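Local structure of hexapeptide transferase family protein (Anaplasma phagocytophilum, 3IXC) at residues G44-I49 / A58-G63; K100-G105 / C113-N118; V121-I126 / L139-L144; R130-E135 / G148-S153. The protein probably acts as a transferase, folds as a left-handed beta helix of the gamma-carbonic-anhydrase-like family, assembles as a trimer and binds magnesium through histidines. All blocks are in the same frame, centred on the assembly; numbering follows the deposited sequence. Where two conformers were deposited one is given.

Contacts 1 and 2 come first along the chain, in series; the segments of contacts 3 and 4 alternate. The fold is a left-handed beta helix with three sheets as walls, flanked by helix 170-188. All four contacts join successive coils: 1, 2 and 3 at stacked corners, 4 along a wall. The centres of contacts 2 and 4 lie about 11 Å apart, and those of 1 and 4 about 25 Å, on opposite sides of the chain's centre. Strands 114-115 and 132-133 are neighbours in one sheet. Thr103 O and Val121 N, 2.8 Å apart, probably hydrogen-bond contact 2 to contact 3. Contacts 1 and 3 also meet neighbouring subunits, so one stack of coils helps build the trimer.

Contact 1. Residues G44-I49 / A58-G63; sequences GNARII and ASIWYG
Asn45 reaches from its loop to the corner at Tyr62 and Gly63. Its CB leads to CG in the position between the backbone N and the carbonyl carbon (chi1 77°), which swings the amide over to the other segment. There Asn45 CG lies 3.5 Å from Gly63 N, and Asn45 OD1 accepts a hydrogen bond from Gly63 N at 2.9 Å, the donor standing above the carbonyl plane. Asn45 OD1 also lies 3.2 Å from Tyr62 CA and comes to the edge of the Tyr62 ring, near its plane, 3.4 Å from Tyr62 CD1. At the other tip, Asn45 ND2 is 3.6 Å from Gly63 N. The two side chains cross at about a right angle, with amide and ring planes 61° apart. A compact amide suits a place where a backbone N-H must be met at a turn. Such turns link the walls of the left-handed beta helix, and Gly63 has a positive phi, easy for glycine. Farther inside, Ala46 CB sits 4.2 Å from Ile60 CG2, its small methyl meeting the branched chain. Ile48 CD1 approaches Ile60 CG2 at 4.4 Å. Across the subunit interface, Asn45 packs on Arg47 of the second subunit.

Contact 2. Residues K100-G105 / C113-N118; sequences KFVTIG and CTLGNN
Two corners of successive coils of the left-handed beta helix are stacked here, the turn before strand 103-104 on the turn after strand 114-115. Lys100 and Asn117 run side by side, pointing the same way. Asn117 CG lies beside its own backbone N (chi1 -57°), which brings Asn117 OD1 to Lys100 N at 2.9 Å; the N-H points almost straight at the oxygen (177°), although the donor stands above the carbonyl plane. The neighbouring Asn118 N gives its hydrogen to Lys100 O, also at 2.9 Å, approaching nearly along the C=O axis. Asn118 then bonds a second time: its ND2 donates to Phe101 O at 3.2 Å, tilted from the carbonyl plane, and passes 3.4 Å from Phe101 CB. The same ND2 is hydrogen-bonded to Gln177 of helix 170-188, whose residues also pack against the Phe101 side chain. Asparagine is apt at both positions, since a short amide can serve backbone groups at a turn and, at Asn118, tolerates a positive phi better than most residues.

Toward the interior the character changes. Val102 CG2 makes a methyl-to-carbonyl contact with Gly116 O at 3.3 Å, while Val102 CG1 lies 4.4 Å from Leu115 CD1. Leu115 CD1 also meets Ile104 CD1 at 4.0 Å, these two side chains crossing at about a right angle. Branched aliphatic groups suit this side because it faces the buried axis of the coil. The chemistry thus implies two separate grips: amides fasten the turns by directional bonds, one extended to the helix, while nonpolar packing joins one coil to the next.

Contact 3. Residues V121-I126 / L139-L144; sequences VGMGSI and LAAGSL
Ser125 meets the next coil through both of its side-chain atoms. Ser125 OG accepts a hydrogen bond from Ser143 N at 3.1 Å and lies 3.1 Å from Ala140 O, while Ser125 CB packs 3.9 Å from Leu139 CD2. A serine fits because one small hydroxyl can accept from the neighbouring coil and donate within its own: Ser125 OG also gives a 2.8 Å bond to Gly122 O. With chi1 at -65° Ser125 OG stands beside its backbone N, turned back to Gly122 O across the turn. Ser143 repeats the arrangement one coil on, its OG donating to Ala140 O. These are two type II turns, Gly122 to Ser125 and Ala140 to Ser143, stacked in register at a corner of the left-handed beta helix. Met123 CG touches Ala141 CB at 4.0 Å between them. Backbone bonds lock the stack: Gly122 N to Leu139 O, Gly142 N to Met123 O at 2.9 Å, and Ile126 N to Ser143 O. Gly124 and Gly142 have the positive phi that the third position of a type II turn adopts, easily reached by glycine. Gly122 CA packs close to the backbone of Ala140 and Ala141, where having no side chain suits it. Beyond the corner, Ile126 CB lies 3.7 Å from Leu144 CD1. Outward again, Met123 touches His106, seen to bind magnesium in this protein, though not in this chain.

Contact 4. Residues R130-E135 / G148-S153; sequences RAVMEE and GKIVKS
The guanidinium of Arg130 approaches Gly148 obliquely, Arg130 NH1 3.8 Å from Gly148 CA after the chain bends at chi3 (-76°). The other flat group, the carboxylate of Glu134, is met by Ser153 N on the anti side of Glu134 OE1, 3.1 Å away and 25° out of its plane; OE2 has Ile150 CG2 nearby. Glu134 runs alongside Lys152, and Lys152 CB lies 3.6 Å from Glu134 OE1. Between these ends two parallel strands of one wall of the beta helix, 132-133 and 150-151, are joined by backbone bonds: Val132 N to Lys149 O, Val151 N to Val132 O, and Glu134 N to Val151 O. On one face Val132 CB meets Ile150 CD1 at 3.7 Å; on the buried face Met133 CG meets Val151 CG2 at 4.0 Å. Beta-branched valine and isoleucine suit the extended backbone, and flexible methionine fills the interior. Gly148, at positive phi, turns the corner before strand 150-151, beside Arg130. At the far end Ser153 OG donates to Glu135 O at 2.7 Å, on a lone pair in the carbonyl plane. Ser153 is therefore gripped twice, by a carboxylate at its N-H and a backbone carbonyl at its hydroxyl, so polar bonds carry the pairing on past the last strand residues.

Contact 1. Residues G44-I49 / A58-G63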
loop_
_atom_site.group_PDB
_atom_site.type_symbol
_atom_site.label_atom_id
_atom_site.label_comp_id
_atom_site.label_asym_id
_atom_site.label_seq_id
_atom_site.Cartn_x
_atom_site.Cartn_y
_atom_site.Cartn_z
ATOM N N GLY A 44 1.058 -9.456 14.490
ATOM C CA GLY A 44 0.851 -8.581 15.636
ATOM C C GLY A 44 0.485 -7.144 15.316
ATOM O O GLY A 44 -0.062 -6.432 16.171
ATOM N N ASN A 45 0.796 -6.697 14.101
ATOM C CA ASN A 45 0.450 -5.337 13.700
ATOM C C ASN A 45 -0.677 -5.285 12.660
ATOM O O ASN A 45 -0.927 -4.240 12.055
ATOM C CB ASN A 45 1.690 -4.565 13.231
ATOM C CG ASN A 45 2.128 -4.952 11.829
ATOM O OD1 ASN A 45 1.786 -6.024 11.339
ATOM N ND2 ASN A 45 2.873 -4.071 11.177
ATOM N N ALA A 46 -1.344 -6.420 12.452
ATOM C CA ALA A 46 -2.576 -6.436 11.665
ATOM C C ALA A 46 -3.674 -5.748 12.471
ATOM O O ALA A 46 -3.575 -5.626 13.689
ATOM C CB ALA A 46 -2.993 -7.875 11.322
ATOM N N ARG A 47 -4.708 -5.277 11.781
ATOM C CA ARG A 47 -5.859 -4.662 12.448
ATOM C C ARG A 47 -7.111 -5.268 11.857
ATOM O O ARG A 47 -7.329 -5.225 10.643
ATOM C CB ARG A 47 -5.837 -3.129 12.316
ATOM C CG ARG A 47 -4.719 -2.440 13.124
ATOM C CD ARG A 47 -4.933 -2.563 14.637
ATOM N NE ARG A 47 -3.880 -1.914 15.430
ATOM C CZ ARG A 47 -2.764 -2.506 15.851
ATOM N NH1 ARG A 47 -2.499 -3.772 15.551
ATOM N NH2 ARG A 47 -1.891 -1.813 16.581
ATOM N N ILE A 48 -7.903 -5.876 12.734
ATOM C CA ILE A 48 -9.122 -6.565 12.338
ATOM C C ILE A 48 -10.253 -5.950 13.151
ATOM O O ILE A 48 -10.276 -6.048 14.376
ATOM C CB ILE A 48 -9.016 -8.086 12.576
ATOM C CG1 ILE A 48 -7.790 -8.658 11.860
ATOM C CG2 ILE A 48 -10.266 -8.805 12.088
ATOM C CD1 ILE A 48 -7.576 -10.133 12.100
ATOM N N ILE A 49 -11.171 -5.291 12.451
ATOM C CA ILE A 49 -12.168 -4.448 13.108
ATOM C C ILE A 49 -13.583 -4.922 12.851
ATOM O O ILE A 49 -13.976 -5.145 11.705
ATOM C CB ILE A 49 -12.043 -2.956 12.637
ATOM C CG1 ILE A 49 -10.617 -2.412 12.836
ATOM C CG2 ILE A 49 -13.076 -2.069 13.345
ATOM C CD1 ILE A 49 -9.790 -2.341 11.564
ATOM N N ALA A 58 -6.146 -19.879 8.455
ATOM C CA ALA A 58 -5.935 -18.650 7.691
ATOM C C ALA A 58 -4.703 -17.919 8.210
ATOM O O ALA A 58 -4.236 -18.179 9.319
ATOM C CB ALA A 58 -7.163 -17.748 7.758
ATOM N N SER A 59 -4.170 -17.009 7.402
ATOM C CA SER A 59 -3.043 -16.193 7.835
ATOM C C SER A 59 -3.229 -14.766 7.332
ATOM O O SER A 59 -3.445 -14.522 6.136
ATOM C CB SER A 59 -1.686 -16.792 7.416
ATOM O OG SER A 59 -1.600 -17.064 6.019
ATOM N N ILE A 60 -3.189 -13.842 8.279
ATOM C CA ILE A 60 -3.419 -12.419 8.022
ATOM C C ILE A 60 -2.110 -11.721 8.368
ATOM O O ILE A 60 -1.668 -11.755 9.518
ATOM C CB ILE A 60 -4.596 -11.890 8.884
ATOM C CG1 ILE A 60 -5.841 -12.795 8.731
ATOM C CG2 ILE A 60 -4.887 -10.428 8.575
ATOM C CD1 ILE A 60 -6.426 -12.872 7.300
ATOM N N TRP A 61 -1.495 -11.098 7.364
ATOM C CA TRP A 61 -0.084 -10.704 7.439
ATOM C C TRP A 61 0.155 -9.266 7.914
ATOM O O TRP A 61 -0.780 -8.563 8.318
ATOM C CB TRP A 61 0.619 -11.063 6.110
ATOM C CG TRP A 61 0.651 -12.567 5.984
ATOM C CD1 TRP A 61 -0.336 -13.384 5.471
ATOM C CD2 TRP A 61 1.670 -13.437 6.483
ATOM N NE1 TRP A 61 0.032 -14.710 5.607
ATOM C CE2 TRP A 61 1.257 -14.770 6.218
ATOM C CE3 TRP A 61 2.901 -13.224 7.119
ATOM C CZ2 TRP A 61 2.036 -15.883 6.564
ATOM C CZ3 TRP A 61 3.682 -14.333 7.457
ATOM C CH2 TRP A 61 3.240 -15.651 7.176
ATOM N N TYR A 62 1.424 -8.867 7.943
ATOM C CA TYR A 62 1.821 -7.614 8.574
ATOM C C TYR A 62 1.175 -6.419 7.902
ATOM O O TYR A 62 1.148 -6.334 6.680
ATOM C CB TYR A 62 3.336 -7.487 8.536
ATOM C CG TYR A 62 4.015 -8.528 9.390
ATOM C CD1 TYR A 62 4.168 -8.326 10.767
ATOM C CD2 TYR A 62 4.497 -9.715 8.830
ATOM C CE1 TYR A 62 4.781 -9.290 11.570
ATOM C CE2 TYR A 62 5.116 -10.687 9.631
ATOM C CZ TYR A 62 5.249 -10.458 10.994
ATOM O OH TYR A 62 5.855 -11.403 11.792
ATOM N N GLY A 63 0.634 -5.518 8.718
ATOM C CA GLY A 63 0.058 -4.275 8.216
ATOM C C GLY A 63 -1.256 -4.412 7.462
ATOM O O GLY A 63 -1.746 -3.436 6.890
#

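Contact 2. Residues K100-G105 / C113-N118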
loop_
_atom_site.group_PDB
_atom_site.type_symbol
_atom_site.label_atom_id
_atom_site.label_comp_id
_atom_site.label_asym_id
_atom_site.label_seq_id
_atom_site.Cartn_x
_atom_site.Cartn_y
_atom_site.Cartn_z
ATOM N N LYS A 100 -12.250 -20.443 0.747
ATOM C CA LYS A 100 -11.206 -21.273 1.334
ATOM C C LYS A 100 -9.994 -21.356 0.420
ATOM O O LYS A 100 -10.132 -21.360 -0.799
ATOM C CB LYS A 100 -11.735 -22.691 1.564
ATOM C CG LYS A 100 -12.966 -22.779 2.429
ATOM C CD LYS A 100 -13.360 -24.240 2.552
ATOM C CE LYS A 100 -14.714 -24.411 3.193
ATOM N NZ LYS A 100 -15.111 -25.849 3.189
ATOM N N PHE A 101 -8.806 -21.441 1.017
ATOM C CA PHE A 101 -7.561 -21.650 0.259
ATOM C C PHE A 101 -7.345 -20.599 -0.824
ATOM O O PHE A 101 -6.869 -20.898 -1.921
ATOM C CB PHE A 101 -7.500 -23.092 -0.281
ATOM C CG PHE A 101 -7.684 -24.123 0.789
ATOM C CD1 PHE A 101 -6.694 -24.332 1.749
ATOM C CD2 PHE A 101 -8.861 -24.861 0.862
ATOM C CE1 PHE A 101 -6.871 -25.280 2.765
ATOM C CE2 PHE A 101 -9.047 -25.803 1.867
ATOM C CZ PHE A 101 -8.050 -26.017 2.816
ATOM N N VAL A 102 -7.705 -19.360 -0.485
ATOM C CA VAL A 102 -7.535 -18.207 -1.366
ATOM C C VAL A 102 -6.180 -17.569 -1.057
ATOM O O VAL A 102 -5.749 -17.533 0.103
ATOM C CB VAL A 102 -8.669 -17.171 -1.140
ATOM C CG1 VAL A 102 -8.348 -15.831 -1.817
ATOM C CG2 VAL A 102 -9.997 -17.708 -1.674
ATOM N N THR A 103 -5.507 -17.086 -2.102
ATOM C CA THR A 103 -4.266 -16.330 -1.943
ATOM C C THR A 103 -4.524 -14.892 -2.372
ATOM O O THR A 103 -4.944 -14.648 -3.517
ATOM C CB THR A 103 -3.121 -16.935 -2.791
ATOM O OG1 THR A 103 -2.760 -18.227 -2.270
ATOM C CG2 THR A 103 -1.870 -16.031 -2.753
ATOM N N ILE A 104 -4.310 -13.958 -1.438
ATOM C CA ILE A 104 -4.361 -12.534 -1.756
ATOM C C ILE A 104 -2.969 -11.954 -1.536
ATOM O O ILE A 104 -2.437 -11.969 -0.429
ATOM C CB ILE A 104 -5.437 -11.785 -0.931
ATOM C CG1 ILE A 104 -6.826 -12.309 -1.304
ATOM C CG2 ILE A 104 -5.355 -10.258 -1.171
ATOM C CD1 ILE A 104 -7.802 -12.367 -0.148
ATOM N N GLY A 105 -2.377 -11.470 -2.629
ATOM C CA GLY A 105 -1.011 -10.960 -2.605
ATOM C C GLY A 105 -0.820 -9.669 -1.820
ATOM O O GLY A 105 -1.785 -9.066 -1.329
ATOM N N CYS A 113 -16.470 -7.479 -2.385
ATOM C CA CYS A 113 -16.361 -8.466 -3.455
ATOM C C CYS A 113 -16.549 -9.891 -2.943
ATOM O O CYS A 113 -16.615 -10.128 -1.735
ATOM C CB CYS A 113 -15.012 -8.335 -4.169
ATOM S SG CYS A 113 -13.561 -8.535 -3.088
ATOM N N THR A 114 -16.633 -10.836 -3.871
ATOM C CA THR A 114 -16.767 -12.246 -3.520
ATOM C C THR A 114 -15.673 -13.031 -4.230
ATOM O O THR A 114 -15.564 -12.973 -5.454
ATOM C CB THR A 114 -18.152 -12.783 -3.926
ATOM O OG1 THR A 114 -19.163 -12.012 -3.268
ATOM C CG2 THR A 114 -18.308 -14.251 -3.542
ATOM N N LEU A 115 -14.863 -13.755 -3.458
ATOM C CA LEU A 115 -13.763 -14.548 -4.017
ATOM C C LEU A 115 -13.989 -16.013 -3.681
ATOM O O LEU A 115 -14.032 -16.392 -2.505
ATOM C CB LEU A 115 -12.408 -14.066 -3.467
ATOM C CG LEU A 115 -12.115 -12.556 -3.486
ATOM C CD1 LEU A 115 -10.734 -12.286 -2.923
ATOM C CD2 LEU A 115 -12.249 -11.943 -4.899
ATOM N N GLY A 116 -14.155 -16.833 -4.715
ATOM C CA GLY A 116 -14.440 -18.253 -4.521
ATOM C C GLY A 116 -13.230 -19.012 -4.024
ATOM O O GLY A 116 -12.105 -18.495 -4.024
ATOM N N ASN A 117 -13.450 -20.255 -3.597
ATOM C CA ASN A 117 -12.340 -21.087 -3.133
ATOM C C ASN A 117 -11.232 -21.143 -4.173
ATOM O O ASN A 117 -11.504 -21.216 -5.371
ATOM C CB ASN A 117 -12.796 -22.515 -2.840
ATOM C CG ASN A 117 -13.922 -22.582 -1.832
ATOM O OD1 ASN A 117 -14.125 -21.667 -1.026
ATOM N ND2 ASN A 117 -14.667 -23.686 -1.868
ATOM N N ASN A 118 -9.990 -21.112 -3.702
ATOM C CA ASN A 118 -8.809 -21.212 -4.570
ATOM C C ASN A 118 -8.639 -20.051 -5.548
ATOM O O ASN A 118 -7.853 -20.166 -6.488
ATOM C CB ASN A 118 -8.796 -22.527 -5.377
ATOM C CG ASN A 118 -8.311 -23.742 -4.584
ATOM O OD1 ASN A 118 -8.709 -24.863 -4.897
ATOM N ND2 ASN A 118 -7.418 -23.543 -3.610
#

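Contact 3. Residues V121-I126 / L139-L144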
loop_
_atom_site.group_PDB
_atom_site.type_symbol
_atom_site.label_atom_id
_atom_site.label_comp_id
_atom_site.label_asym_id
_atom_site.label_seq_id
_atom_site.Cartn_x
_atom_site.Cartn_y
_atom_site.Cartn_z
ATOM N N VAL A 121 -5.357 -13.720 -6.102
ATOM C CA VAL A 121 -5.312 -12.296 -6.442
ATOM C C VAL A 121 -3.865 -11.844 -6.397
ATOM O O VAL A 121 -3.247 -11.808 -5.327
ATOM C CB VAL A 121 -6.167 -11.446 -5.470
ATOM C CG1 VAL A 121 -6.110 -9.963 -5.860
ATOM C CG2 VAL A 121 -7.606 -11.928 -5.453
ATOM N N GLY A 122 -3.317 -11.519 -7.566
ATOM C CA GLY A 122 -1.922 -11.104 -7.680
ATOM C C GLY A 122 -1.649 -9.854 -6.863
ATOM O O GLY A 122 -2.526 -9.013 -6.702
ATOM N N MET A 123 -0.432 -9.762 -6.328
ATOM C CA MET A 123 -0.036 -8.615 -5.507
ATOM C C MET A 123 -0.336 -7.281 -6.188
ATOM O O MET A 123 -0.222 -7.153 -7.413
ATOM C CB MET A 123 1.448 -8.709 -5.158
ATOM C CG MET A 123 2.391 -8.645 -6.359
ATOM S SD MET A 123 4.050 -9.052 -5.807
ATOM C CE MET A 123 4.994 -8.988 -7.303
ATOM N N GLY A 124 -0.724 -6.287 -5.387
ATOM C CA GLY A 124 -0.932 -4.940 -5.907
ATOM C C GLY A 124 -2.193 -4.782 -6.739
ATOM O O GLY A 124 -2.292 -3.834 -7.532
ATOM N N SER A 125 -3.156 -5.689 -6.552
ATOM C CA SER A 125 -4.432 -5.618 -7.281
ATOM C C SER A 125 -5.528 -4.938 -6.471
ATOM O O SER A 125 -5.482 -4.903 -5.240
ATOM C CB SER A 125 -4.909 -7.018 -7.698
ATOM O OG SER A 125 -4.019 -7.598 -8.643
ATOM N N ILE A 126 -6.516 -4.403 -7.184
ATOM C CA ILE A 126 -7.673 -3.744 -6.591
ATOM C C ILE A 126 -8.894 -4.481 -7.110
ATOM O O ILE A 126 -9.022 -4.684 -8.320
ATOM C CB ILE A 126 -7.751 -2.256 -7.002
ATOM C CG1 ILE A 126 -6.489 -1.499 -6.557
ATOM C CG2 ILE A 126 -9.025 -1.603 -6.437
ATOM C CD1 ILE A 126 -6.422 -0.051 -7.072
ATOM N N LEU A 139 -6.253 -13.377 -10.882
ATOM C CA LEU A 139 -6.000 -12.027 -11.331
ATOM C C LEU A 139 -4.486 -11.816 -11.310
ATOM O O LEU A 139 -3.832 -12.112 -10.302
ATOM C CB LEU A 139 -6.702 -11.062 -10.376
ATOM C CG LEU A 139 -7.001 -9.630 -10.794
ATOM C CD1 LEU A 139 -7.839 -9.592 -12.062
ATOM C CD2 LEU A 139 -7.705 -8.922 -9.646
ATOM N N ALA A 140 -3.929 -11.321 -12.416
ATOM C CA ALA A 140 -2.494 -11.026 -12.483
ATOM C C ALA A 140 -2.134 -9.913 -11.508
ATOM O O ALA A 140 -2.987 -9.088 -11.159
ATOM C CB ALA A 140 -2.105 -10.604 -13.882
ATOM N N ALA A 141 -0.864 -9.876 -11.103
ATOM C CA ALA A 141 -0.345 -8.764 -10.303
ATOM C C ALA A 141 -0.724 -7.424 -10.927
ATOM O O ALA A 141 -0.703 -7.265 -12.152
ATOM C CB ALA A 141 1.163 -8.862 -10.171
ATOM N N GLY A 142 -1.088 -6.473 -10.072
ATOM C CA GLY A 142 -1.321 -5.097 -10.508
ATOM C C GLY A 142 -2.610 -4.877 -11.273
ATOM O O GLY A 142 -2.746 -3.869 -11.968
ATOM N N SER A 143 -3.560 -5.803 -11.146
ATOM C CA SER A 143 -4.832 -5.673 -11.859
ATOM C C SER A 143 -5.810 -4.757 -11.139
ATOM O O SER A 143 -5.709 -4.558 -9.928
ATOM C CB SER A 143 -5.504 -7.029 -12.020
ATOM O OG SER A 143 -4.709 -7.923 -12.777
ATOM N N LEU A 144 -6.750 -4.213 -11.910
ATOM C CA LEU A 144 -7.854 -3.422 -11.373
ATOM C C LEU A 144 -9.154 -4.043 -11.868
ATOM O O LEU A 144 -9.566 -3.801 -13.013
ATOM C CB LEU A 144 -7.737 -1.961 -11.830
ATOM C CG LEU A 144 -8.925 -1.018 -11.580
ATOM C CD1 LEU A 144 -9.245 -0.932 -10.100
ATOM C CD2 LEU A 144 -8.666 0.366 -12.155
#

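Contact 4. Residues R130-E135 / G148-S153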
loop_
_atom_site.group_PDB
_atom_site.type_symbol
_atom_site.label_atom_id
_atom_site.label_comp_id
_atom_site.label_asym_id
_atom_site.label_seq_id
_atom_site.Cartn_x
_atom_site.Cartn_y
_atom_site.Cartn_z
ATOM N N ARG A 130 -18.846 -5.452 -5.727
ATOM C CA ARG A 130 -19.687 -6.355 -6.520
ATOM C C ARG A 130 -18.912 -7.227 -7.518
ATOM O O ARG A 130 -19.510 -8.073 -8.180
ATOM C CB ARG A 130 -20.840 -5.608 -7.230
ATOM C CG ARG A 130 -21.838 -4.941 -6.290
ATOM C CD ARG A 130 -22.989 -4.272 -7.050
ATOM N NE ARG A 130 -22.588 -3.005 -7.664
ATOM C CZ ARG A 130 -22.297 -2.840 -8.952
ATOM N NH1 ARG A 130 -22.361 -3.862 -9.798
ATOM N NH2 ARG A 130 -21.951 -1.637 -9.399
ATOM N N ALA A 131 -17.594 -7.048 -7.625
ATOM C CA ALA A 131 -16.807 -7.963 -8.450
ATOM C C ALA A 131 -16.836 -9.369 -7.850
ATOM O O ALA A 131 -16.974 -9.539 -6.637
ATOM C CB ALA A 131 -15.368 -7.466 -8.626
ATOM N N VAL A 132 -16.734 -10.375 -8.710
ATOM C CA VAL A 132 -16.755 -11.771 -8.279
ATOM C C VAL A 132 -15.611 -12.498 -8.955
ATOM O O VAL A 132 -15.417 -12.368 -10.164
ATOM C CB VAL A 132 -18.089 -12.474 -8.662
ATOM C CG1 VAL A 132 -18.033 -13.976 -8.336
ATOM C CG2 VAL A 132 -19.273 -11.812 -7.961
ATOM N N MET A 133 -14.844 -13.251 -8.172
ATOM C CA MET A 133 -13.954 -14.252 -8.737
ATOM C C MET A 133 -14.542 -15.620 -8.416
ATOM O O MET A 133 -14.768 -15.955 -7.248
ATOM C CB MET A 133 -12.532 -14.115 -8.185
ATOM C CG MET A 133 -11.843 -12.843 -8.664
ATOM S SD MET A 133 -10.142 -12.707 -8.102
ATOM C CE MET A 133 -9.372 -14.031 -9.041
ATOM N N GLU A 134 -14.836 -16.394 -9.457
ATOM C CA GLU A 134 -15.339 -17.743 -9.247
ATOM C C GLU A 134 -14.232 -18.633 -8.687
ATOM O O GLU A 134 -13.055 -18.262 -8.693
ATOM C CB GLU A 134 -15.899 -18.318 -10.549
ATOM C CG GLU A 134 -17.126 -17.547 -11.052
ATOM C CD GLU A 134 -17.799 -18.218 -12.225
ATOM O OE1 GLU A 134 -17.190 -19.118 -12.853
ATOM O OE2 GLU A 134 -18.957 -17.838 -12.523
ATOM N N GLU A 135 -14.618 -19.801 -8.178
ATOM C CA GLU A 135 -13.655 -20.766 -7.659
ATOM C C GLU A 135 -12.530 -20.988 -8.676
ATOM O O GLU A 135 -12.786 -21.127 -9.871
ATOM C CB GLU A 135 -14.379 -22.084 -7.340
ATOM C CG GLU A 135 -13.480 -23.277 -7.017
ATOM C CD GLU A 135 -12.870 -23.942 -8.249
ATOM O OE1 GLU A 135 -13.568 -24.083 -9.285
ATOM O OE2 GLU A 135 -11.687 -24.336 -8.174
ATOM N N GLY A 148 -18.606 -5.130 -10.433
ATOM C CA GLY A 148 -19.519 -6.113 -11.013
ATOM C C GLY A 148 -18.952 -7.117 -12.000
ATOM O O GLY A 148 -19.689 -7.968 -12.495
ATOM N N LYS A 149 -17.657 -7.026 -12.294
ATOM C CA LYS A 149 -17.032 -7.948 -13.249
ATOM C C LYS A 149 -16.894 -9.334 -12.638
ATOM O O LYS A 149 -16.664 -9.459 -11.434
ATOM C CB LYS A 149 -15.674 -7.423 -13.730
ATOM C CG LYS A 149 -15.757 -6.164 -14.601
ATOM C CD LYS A 149 -16.165 -6.513 -16.042
ATOM C CE LYS A 149 -16.279 -5.270 -16.923
ATOM N NZ LYS A 149 -17.625 -4.627 -16.870
ATOM N N ILE A 150 -17.052 -10.359 -13.476
ATOM C CA ILE A 150 -17.012 -11.753 -13.034
ATOM C C ILE A 150 -15.870 -12.505 -13.718
ATOM O O ILE A 150 -15.885 -12.683 -14.942
ATOM C CB ILE A 150 -18.345 -12.496 -13.341
ATOM C CG1 ILE A 150 -19.565 -11.597 -13.103
ATOM C CG2 ILE A 150 -18.438 -13.793 -12.535
ATOM C CD1 ILE A 150 -19.844 -11.292 -11.655
ATOM N N VAL A 151 -14.889 -12.939 -12.928
ATOM C CA VAL A 151 -13.790 -13.772 -13.430
ATOM C C VAL A 151 -14.243 -15.226 -13.277
ATOM O O VAL A 151 -14.498 -15.687 -12.167
ATOM C CB VAL A 151 -12.472 -13.533 -12.650
ATOM C CG1 VAL A 151 -11.322 -14.342 -13.255
ATOM C CG2 VAL A 151 -12.111 -12.029 -12.613
ATOM N N LYS A 152 -14.355 -15.944 -14.392
ATOM C CA LYS A 152 -14.882 -17.312 -14.344
ATOM C C LYS A 152 -13.793 -18.314 -13.980
ATOM O O LYS A 152 -12.599 -18.042 -14.159
ATOM C CB LYS A 152 -15.551 -17.692 -15.661
ATOM C CG LYS A 152 -16.813 -16.890 -15.956
ATOM C CD LYS A 152 -17.425 -17.301 -17.285
ATOM C CE LYS A 152 -18.679 -16.494 -17.575
ATOM N NZ LYS A 152 -19.230 -16.777 -18.930
ATOM N N SER A 153 -14.213 -19.467 -13.464
ATOM C CA SER A 153 -13.289 -20.529 -13.068
ATOM C C SER A 153 -12.319 -20.887 -14.181
ATOM O O SER A 153 -12.720 -21.064 -15.339
ATOM C CB SER A 153 -14.063 -21.776 -12.637
ATOM O OG SER A 153 -14.871 -21.496 -11.505
#